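Local atomic coordinates of BAR/IMD domain-containing adapter protein 2-like 2 (Mus musculus, PDB entry 3OK8), a protein that binds phosphoinositides through its IMD (I-BAR) domain and induces the formation of planar or gently curved membrane structures. Residues H86-S89 against D90-V94; N31-Y34 against L35-Y39; Q168-V171 against S172-R176. All coordinates share one frame; numbering follows the deposited sequence.

In the fold
Each of the three interactions is a single stretch of helix, and each lies on a different long helix of the IMD bundle: interaction 2 on helix 5-66, interaction 1 on helix 71-147 and interaction 3 on helix 153-217. Interaction 2 lies nearest the middle of the chain, with its centre about 12 Å from the chain's centre. Interactions 1 and 3 sit on opposite sides of that centre, their own centres about 50 Å apart. Interactions 1 and 2 come within about 8 Å at their nearest atoms but do not touch. Interaction 2 packs broadly against the second subunit of the dimer, interaction 1 through Leu87, whereas interaction 3 meets helices of its own chain.

Interaction 1: residues H86-S89 against D90-V94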
loop_
_atom_site.group_PDB
_atom_site.type_symbol
_atom_site.label_atom_id
_atom_site.label_comp_id
_atom_site.label_asym_id
_atom_site.label_seq_id
_atom_site.Cartn_x
_atom_site.Cartn_y
_atom_site.Cartn_z
ATOM N N HIS A 86 -4.591 -5.220 11.764
ATOM C CA HIS A 86 -3.633 -4.423 12.541
ATOM C C HIS A 86 -2.726 -3.572 11.668
ATOM O O HIS A 86 -2.577 -2.382 11.919
ATOM C CB HIS A 86 -2.775 -5.308 13.440
ATOM C CG HIS A 86 -3.562 -6.064 14.463
ATOM N ND1 HIS A 86 -4.422 -5.443 15.343
ATOM C CD2 HIS A 86 -3.611 -7.386 14.754
ATOM C CE1 HIS A 86 -4.974 -6.353 16.130
ATOM N NE2 HIS A 86 -4.499 -7.540 15.790
ATOM N N LEU A 87 -2.114 -4.194 10.659
ATOM C CA LEU A 87 -1.217 -3.505 9.728
ATOM C C LEU A 87 -1.924 -2.336 9.082
ATOM O O LEU A 87 -1.301 -1.348 8.715
ATOM C CB LEU A 87 -0.731 -4.456 8.625
ATOM C CG LEU A 87 0.484 -5.357 8.892
ATOM C CD1 LEU A 87 0.268 -6.230 10.117
ATOM C CD2 LEU A 87 0.796 -6.224 7.679
ATOM N N ASN A 88 -3.234 -2.470 8.923
ATOM C CA ASN A 88 -4.037 -1.424 8.318
ATOM C C ASN A 88 -4.280 -0.285 9.284
ATOM O O ASN A 88 -4.321 0.880 8.878
ATOM C CB ASN A 88 -5.377 -1.968 7.845
ATOM C CG ASN A 88 -6.182 -0.936 7.088
ATOM O OD1 ASN A 88 -7.216 -0.460 7.563
ATOM N ND2 ASN A 88 -5.707 -0.573 5.907
ATOM N N SER A 89 -4.465 -0.620 10.559
ATOM C CA SER A 89 -4.591 0.404 11.593
ATOM C C SER A 89 -3.328 1.250 11.615
ATOM O O SER A 89 -3.392 2.469 11.685
ATOM C CB SER A 89 -4.812 -0.231 12.959
ATOM O OG SER A 89 -5.921 -1.107 12.929
ATOM N N ASP A 90 -2.192 0.558 11.545
ATOM C CA ASP A 90 -0.865 1.133 11.539
ATOM C C ASP A 90 -0.693 2.035 10.344
ATOM O O ASP A 90 -0.076 3.095 10.444
ATOM C CB ASP A 90 0.180 0.022 11.457
ATOM C CG ASP A 90 0.539 -0.543 12.813
ATOM O OD1 ASP A 90 0.060 0.008 13.830
ATOM O OD2 ASP A 90 1.298 -1.539 12.860
ATOM N N LEU A 91 -1.226 1.604 9.205
ATOM C CA LEU A 91 -0.998 2.346 7.986
ATOM C C LEU A 91 -1.891 3.578 7.880
ATOM O O LEU A 91 -1.462 4.596 7.345
ATOM C CB LEU A 91 -1.129 1.463 6.749
ATOM C CG LEU A 91 -0.757 2.219 5.463
ATOM C CD1 LEU A 91 0.749 2.455 5.391
ATOM C CD2 LEU A 91 -1.267 1.519 4.206
ATOM N N GLU A 92 -3.120 3.498 8.390
ATOM C CA GLU A 92 -4.004 4.664 8.338
ATOM C C GLU A 92 -3.524 5.751 9.318
ATOM O O GLU A 92 -4.166 6.796 9.473
ATOM C CB GLU A 92 -5.475 4.276 8.547
ATOM C CG GLU A 92 -6.440 4.965 7.560
ATOM C CD GLU A 92 -7.686 4.130 7.227
ATOM O OE1 GLU A 92 -7.698 2.904 7.483
ATOM O OE2 GLU A 92 -8.659 4.711 6.698
ATOM N N VAL A 93 -2.378 5.509 9.956
ATOM C CA VAL A 93 -1.726 6.525 10.776
ATOM C C VAL A 93 -0.835 7.390 9.907
ATOM O O VAL A 93 -0.899 8.613 9.958
ATOM C CB VAL A 93 -0.856 5.906 11.887
ATOM C CG1 VAL A 93 -0.283 7.003 12.769
ATOM C CG2 VAL A 93 -1.664 4.885 12.707
ATOM N N VAL A 94 0.004 6.733 9.115
ATOM C CA VAL A 94 0.827 7.392 8.107
ATOM C C VAL A 94 -0.032 8.175 7.109
ATOM O O VAL A 94 0.311 9.298 6.721
ATOM C CB VAL A 94 1.616 6.332 7.332
ATOM C CG1 VAL A 94 2.601 6.974 6.366
ATOM C CG2 VAL A 94 2.305 5.375 8.305
#
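Leu87 and Leu91 meet through the carbonyl of the first: Leu91 N donates to Leu87 O at 3.0 Å, with the donor tilted 34° from the carbonyl plane. Leu91 CB rests 3.4 Å from the same Leu87 O. Asp90 crowds this oxygen too, its CB also lying 3.4 Å from Leu87 O. One turn back, Asp90 N gives a straighter bond to His86 O, 3.0 Å long. The Asp90 carboxylate folds back over that turn, because chi1 of -86° sets CG beside its own backbone N; CG then lies 3.7 Å from His86 O. Asp90 OD2 is buried here with no bonded partner in the model. The nearby Arg206 side chain, which Asp90 touches, would probably favour a negative carboxylate.

Further along, Glu92 N donates to Asn88 O at 2.9 Å. The two side chains run side by side in the same direction, with amide and carboxylate planes 70° apart in the Glu92 conformer described. The Asn88 amide is probably turned over and Glu92 has a second conformer, so the pairing of their ends is left open.

All this lies within one continuous helix, in which residues four apart share a face. Helix 71-147 is the middle one, in chain order, of the three-helix bundle that makes up the IMD fold, and different faces of the segment serve different neighbours. Leu87 packs on Met210 of helix 153-217 and on Phe200 of the second subunit; a glycerol, probably from crystallisation, lies about 4 Å from its side chain. Asp90 touches Phe203 as well as Arg206, and Val94 reaches Thr199. The Asn88 and Glu92 pair turns to helix 5-66, where both meet Ser47 and Glu92 also meets His44. Ser89 has its hydroxyl hydrogen-bonded to the carbonyl of Arg85, one turn earlier.

Interaction 2: residues N31-Y34 against L35-Y39; sequences NLVY and LGNNY
Tyr34 and Asn38 are brought together by different choices at chi1: Tyr34 sets CG anti to its backbone N (176°), while Asn38 turns CG away from its carbonyl carbon (-77°), back toward the preceding turn. Asn38 ND2 thus comes over one face of the Tyr34 ring, 4.1 Å from CE2, with the amide and ring planes 60° apart. Two waters fill in the polar links. One donates to both Tyr34 O, at 2.5 Å, and Asn38 OD1, at 2.6 Å, and lies over a face of the ring; the other is 2.6 Å from Tyr34 OH and takes a weak bond from Asn38 ND2. Tyr34 O also accepts the helical bond from Asn38 N, 3.3 Å long and in the carbonyl plane. Arg41 NH2 is a further donor to Asn38 OD1.

Leu35 spreads its two methyls between neighbours. Its CD1 presses on the Asn31 amide, 3.4 Å from OD1. Its CD2 lies 4.0 Å from Tyr34 CD2, an apolar touch between side chains set at a slant to each other.

This part of helix 5-66 contributes to the dimer interface of the antiparallel IMD dimer: Asn31, Leu32, Leu35 and Tyr39 pack on Lys59, Ile57, Val52 and Ala50 of the second subunit. The ring of Tyr39 also meets Phe43 on its own helix and Phe98 on helix 71-147.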
loop_
_atom_site.group_PDB
_atom_site.type_symbol
_atom_site.label_atom_id
_atom_site.label_comp_id
_atom_site.label_asym_id
_atom_site.label_seq_id
_atom_site.Cartn_x
_atom_site.Cartn_y
_atom_site.Cartn_z
ATOM N N ASN A 31 -1.381 21.974 -7.161
ATOM C CA ASN A 31 -1.282 20.703 -7.854
ATOM C C ASN A 31 -0.995 19.524 -6.936
ATOM O O ASN A 31 -1.683 18.501 -7.004
ATOM C CB ASN A 31 -0.208 20.775 -8.936
ATOM C CG ASN A 31 -0.185 19.540 -9.811
ATOM O OD1 ASN A 31 0.874 18.959 -10.054
ATOM N ND2 ASN A 31 -1.360 19.128 -10.292
ATOM N N LEU A 32 0.029 19.647 -6.099
ATOM C CA LEU A 32 0.332 18.600 -5.113
ATOM C C LEU A 32 -0.837 18.345 -4.169
ATOM O O LEU A 32 -1.017 17.221 -3.699
ATOM C CB LEU A 32 1.610 18.920 -4.326
ATOM C CG LEU A 32 2.881 18.129 -4.656
ATOM C CD1 LEU A 32 2.859 17.598 -6.076
ATOM C CD2 LEU A 32 4.130 18.966 -4.391
ATOM N N VAL A 33 -1.648 19.362 -3.891
ATOM C CA VAL A 33 -2.841 19.115 -3.079
ATOM C C VAL A 33 -3.904 18.365 -3.888
ATOM O O VAL A 33 -4.671 17.574 -3.354
ATOM C CB VAL A 33 -3.457 20.399 -2.496
ATOM C CG1 VAL A 33 -4.883 20.121 -2.010
ATOM C CG2 VAL A 33 -2.613 20.906 -1.346
ATOM N N TYR A 34 -3.945 18.622 -5.186
ATOM C CA TYR A 34 -4.849 17.903 -6.063
ATOM C C TYR A 34 -4.408 16.441 -6.165
ATOM O O TYR A 34 -5.160 15.525 -5.821
ATOM C CB TYR A 34 -4.853 18.562 -7.437
ATOM C CG TYR A 34 -5.687 17.857 -8.476
ATOM C CD1 TYR A 34 -7.079 17.903 -8.424
ATOM C CD2 TYR A 34 -5.088 17.167 -9.528
ATOM C CE1 TYR A 34 -7.853 17.265 -9.386
ATOM C CE2 TYR A 34 -5.860 16.524 -10.499
ATOM C CZ TYR A 34 -7.235 16.583 -10.416
ATOM O OH TYR A 34 -7.994 15.961 -11.371
ATOM N N LEU A 35 -3.182 16.231 -6.637
ATOM C CA LEU A 35 -2.654 14.892 -6.807
ATOM C C LEU A 35 -2.620 14.173 -5.470
ATOM O O LEU A 35 -2.824 12.964 -5.402
ATOM C CB LEU A 35 -1.256 14.953 -7.414
ATOM C CG LEU A 35 -1.227 15.500 -8.834
ATOM C CD1 LEU A 35 0.203 15.690 -9.310
ATOM C CD2 LEU A 35 -2.019 14.568 -9.762
ATOM N N GLY A 36 -2.356 14.932 -4.407
ATOM C CA GLY A 36 -2.309 14.385 -3.067
ATOM C C GLY A 36 -3.655 13.828 -2.627
ATOM O O GLY A 36 -3.729 12.775 -1.997
ATOM N N ASN A 37 -4.736 14.523 -2.956
ATOM C CA ASN A 37 -6.047 14.042 -2.544
ATOM C C ASN A 37 -6.461 12.748 -3.270
ATOM O O ASN A 37 -7.084 11.861 -2.671
ATOM C CB ASN A 37 -7.081 15.156 -2.660
ATOM C CG ASN A 37 -7.084 16.056 -1.438
ATOM O OD1 ASN A 37 -6.814 15.597 -0.327
ATOM N ND2 ASN A 37 -7.387 17.335 -1.629
ATOM N N ASN A 38 -6.081 12.652 -4.544
ATOM C CA ASN A 38 -6.222 11.441 -5.349
ATOM C C ASN A 38 -5.478 10.277 -4.717
ATOM O O ASN A 38 -5.970 9.149 -4.671
ATOM C CB ASN A 38 -5.630 11.659 -6.740
ATOM C CG ASN A 38 -6.528 12.476 -7.652
ATOM O OD1 ASN A 38 -7.658 12.838 -7.304
ATOM N ND2 ASN A 38 -6.022 12.763 -8.841
ATOM N N TYR A 39 -4.268 10.565 -4.261
ATOM C CA TYR A 39 -3.438 9.602 -3.544
ATOM C C TYR A 39 -4.162 9.033 -2.305
ATOM O O TYR A 39 -4.184 7.820 -2.080
ATOM C CB TYR A 39 -2.151 10.308 -3.135
ATOM C CG TYR A 39 -0.957 9.423 -2.869
ATOM C CD1 TYR A 39 -1.088 8.054 -2.692
ATOM C CD2 TYR A 39 0.311 9.976 -2.759
ATOM C CE1 TYR A 39 0.022 7.261 -2.439
ATOM C CE2 TYR A 39 1.417 9.197 -2.501
ATOM C CZ TYR A 39 1.273 7.843 -2.336
ATOM O OH TYR A 39 2.401 7.085 -2.082
HETATM O O HOH W 1 -8.639 13.523 -10.925
HETATM O O HOH W 2 -7.516 15.326 -6.601
#

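Interaction 3: residues Q168-V171 against S172-R176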
loop_
_atom_site.group_PDB
_atom_site.type_symbol
_atom_site.label_atom_id
_atom_site.label_comp_id
_atom_site.label_asym_id
_atom_site.label_seq_id
_atom_site.Cartn_x
_atom_site.Cartn_y
_atom_site.Cartn_z
ATOM N N GLN A 168 22.587 50.566 -4.300
ATOM C CA GLN A 168 23.380 49.351 -4.462
ATOM C C GLN A 168 23.115 48.409 -3.293
ATOM O O GLN A 168 22.923 47.206 -3.482
ATOM C CB GLN A 168 24.875 49.662 -4.549
ATOM C CG GLN A 168 25.331 50.177 -5.909
ATOM C CD GLN A 168 26.830 50.428 -5.972
ATOM O OE1 GLN A 168 27.414 50.995 -5.049
ATOM N NE2 GLN A 168 27.459 50.005 -7.064
ATOM N N ALA A 169 23.101 48.972 -2.087
ATOM C CA ALA A 169 22.861 48.212 -0.868
ATOM C C ALA A 169 21.502 47.532 -0.903
ATOM O O ALA A 169 21.415 46.321 -0.734
ATOM C CB ALA A 169 22.957 49.110 0.345
ATOM N N PHE A 170 20.460 48.334 -1.110
ATOM C CA PHE A 170 19.070 47.882 -1.201
ATOM C C PHE A 170 18.863 46.795 -2.258
ATOM O O PHE A 170 18.355 45.723 -1.963
ATOM C CB PHE A 170 18.158 49.089 -1.478
ATOM C CG PHE A 170 16.857 48.748 -2.175
ATOM C CD1 PHE A 170 16.781 48.715 -3.561
ATOM C CD2 PHE A 170 15.705 48.506 -1.445
ATOM C CE1 PHE A 170 15.595 48.423 -4.202
ATOM C CE2 PHE A 170 14.518 48.215 -2.082
ATOM C CZ PHE A 170 14.460 48.175 -3.464
ATOM N N VAL A 171 19.259 47.086 -3.487
ATOM C CA VAL A 171 19.160 46.142 -4.586
ATOM C C VAL A 171 19.892 44.835 -4.282
ATOM O O VAL A 171 19.422 43.755 -4.629
ATOM C CB VAL A 171 19.715 46.770 -5.887
ATOM C CG1 VAL A 171 20.895 45.977 -6.415
ATOM C CG2 VAL A 171 18.620 46.939 -6.931
ATOM N N SER A 172 21.044 44.937 -3.630
ATOM C CA SER A 172 21.853 43.764 -3.321
ATOM C C SER A 172 21.188 42.936 -2.229
ATOM O O SER A 172 21.192 41.703 -2.267
ATOM C CB SER A 172 23.248 44.200 -2.873
ATOM O OG SER A 172 24.008 43.099 -2.408
ATOM N N GLU A 173 20.610 43.636 -1.261
ATOM C CA GLU A 173 19.946 43.006 -0.130
ATOM C C GLU A 173 18.631 42.335 -0.544
ATOM O O GLU A 173 18.259 41.288 -0.008
ATOM C CB GLU A 173 19.692 44.050 0.960
ATOM C CG GLU A 173 18.791 43.584 2.093
ATOM C CD GLU A 173 19.391 42.432 2.895
ATOM O OE1 GLU A 173 20.619 42.465 3.141
ATOM O OE2 GLU A 173 18.631 41.503 3.281
ATOM N N SER A 174 17.927 42.952 -1.487
ATOM C CA SER A 174 16.654 42.438 -1.977
ATOM C C SER A 174 16.817 41.112 -2.694
ATOM O O SER A 174 16.007 40.188 -2.496
ATOM C CB SER A 174 16.010 43.439 -2.925
ATOM O OG SER A 174 15.517 44.555 -2.214
ATOM N N LYS A 175 17.854 41.027 -3.531
ATOM C CA LYS A 175 18.140 39.807 -4.283
ATOM C C LYS A 175 18.459 38.640 -3.352
ATOM O O LYS A 175 18.033 37.514 -3.590
ATOM C CB LYS A 175 19.284 40.009 -5.286
ATOM C CG LYS A 175 19.411 38.857 -6.289
ATOM C CD LYS A 175 20.585 39.045 -7.224
ATOM C CE LYS A 175 20.628 37.969 -8.301
ATOM N NZ LYS A 175 21.297 38.449 -9.557
ATOM N N ARG A 176 19.214 38.922 -2.298
ATOM C CA ARG A 176 19.516 37.926 -1.279
ATOM C C ARG A 176 18.247 37.523 -0.519
ATOM O O ARG A 176 17.977 36.339 -0.331
ATOM C CB ARG A 176 20.579 38.465 -0.324
ATOM C CG ARG A 176 20.698 37.711 0.975
ATOM C CD ARG A 176 21.229 38.617 2.090
ATOM N NE ARG A 176 20.909 38.083 3.413
ATOM C CZ ARG A 176 19.682 38.046 3.932
ATOM N NH1 ARG A 176 19.485 37.539 5.142
ATOM N NH2 ARG A 176 18.647 38.510 3.244
#
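Phe170 O is approached twice by Ser174. The backbone N of Ser174 donates to it at 2.8 Å, nearly in line with the carbonyl bond, and Ser174 OG lies 3.1 Å from the same Phe170 O. Whether the hydroxyl proton goes there is not settled, because another acceptor is within its reach. Ser174 OG owes its place to a chi1 of -72°, which swings it away from its own carbonyl carbon and back along the helix. There it also sits over one face of the Phe170 ring, 3.8 Å above the plane and displaced toward the rim, so one hydroxyl covers both the carbonyl and the ring of Phe170.

The next residue looks strained. Val171 has a chi1 of 119°, which nearly eclipses CG1 with its carbonyl carbon, and CG1 is pressed to 3.0 Å from Ser172 N. On the exposed side, Ser172 N donates to Gln168 O at 2.9 Å, and Ser172 CB leans on that same Gln168 O at 3.1 Å. Glu173 N likewise donates to Ala169 O. The Glu173 side chain bends and leads away toward Arg176, bringing OE2 to 3.0 Å from Arg176 NH2. The oxygen lies well out of the guanidinium plane, so this salt bridge is one of charge alone. Glu173 and Arg176 both touch crystal neighbours, which may influence their poses.

Helix 153-217 here lies against both other helices of the IMD three-helix bundle. Toward helix 71-147, Phe170 packs on Glu127 and Arg131, Val171 on Tyr128 and Ser174 on Tyr124. Toward helix 5-66, Val171 meets Phe10, Gln168 touches Met7, and Lys175 touches Ser13 and Thr14 and makes a cation-pi contact with Phe10.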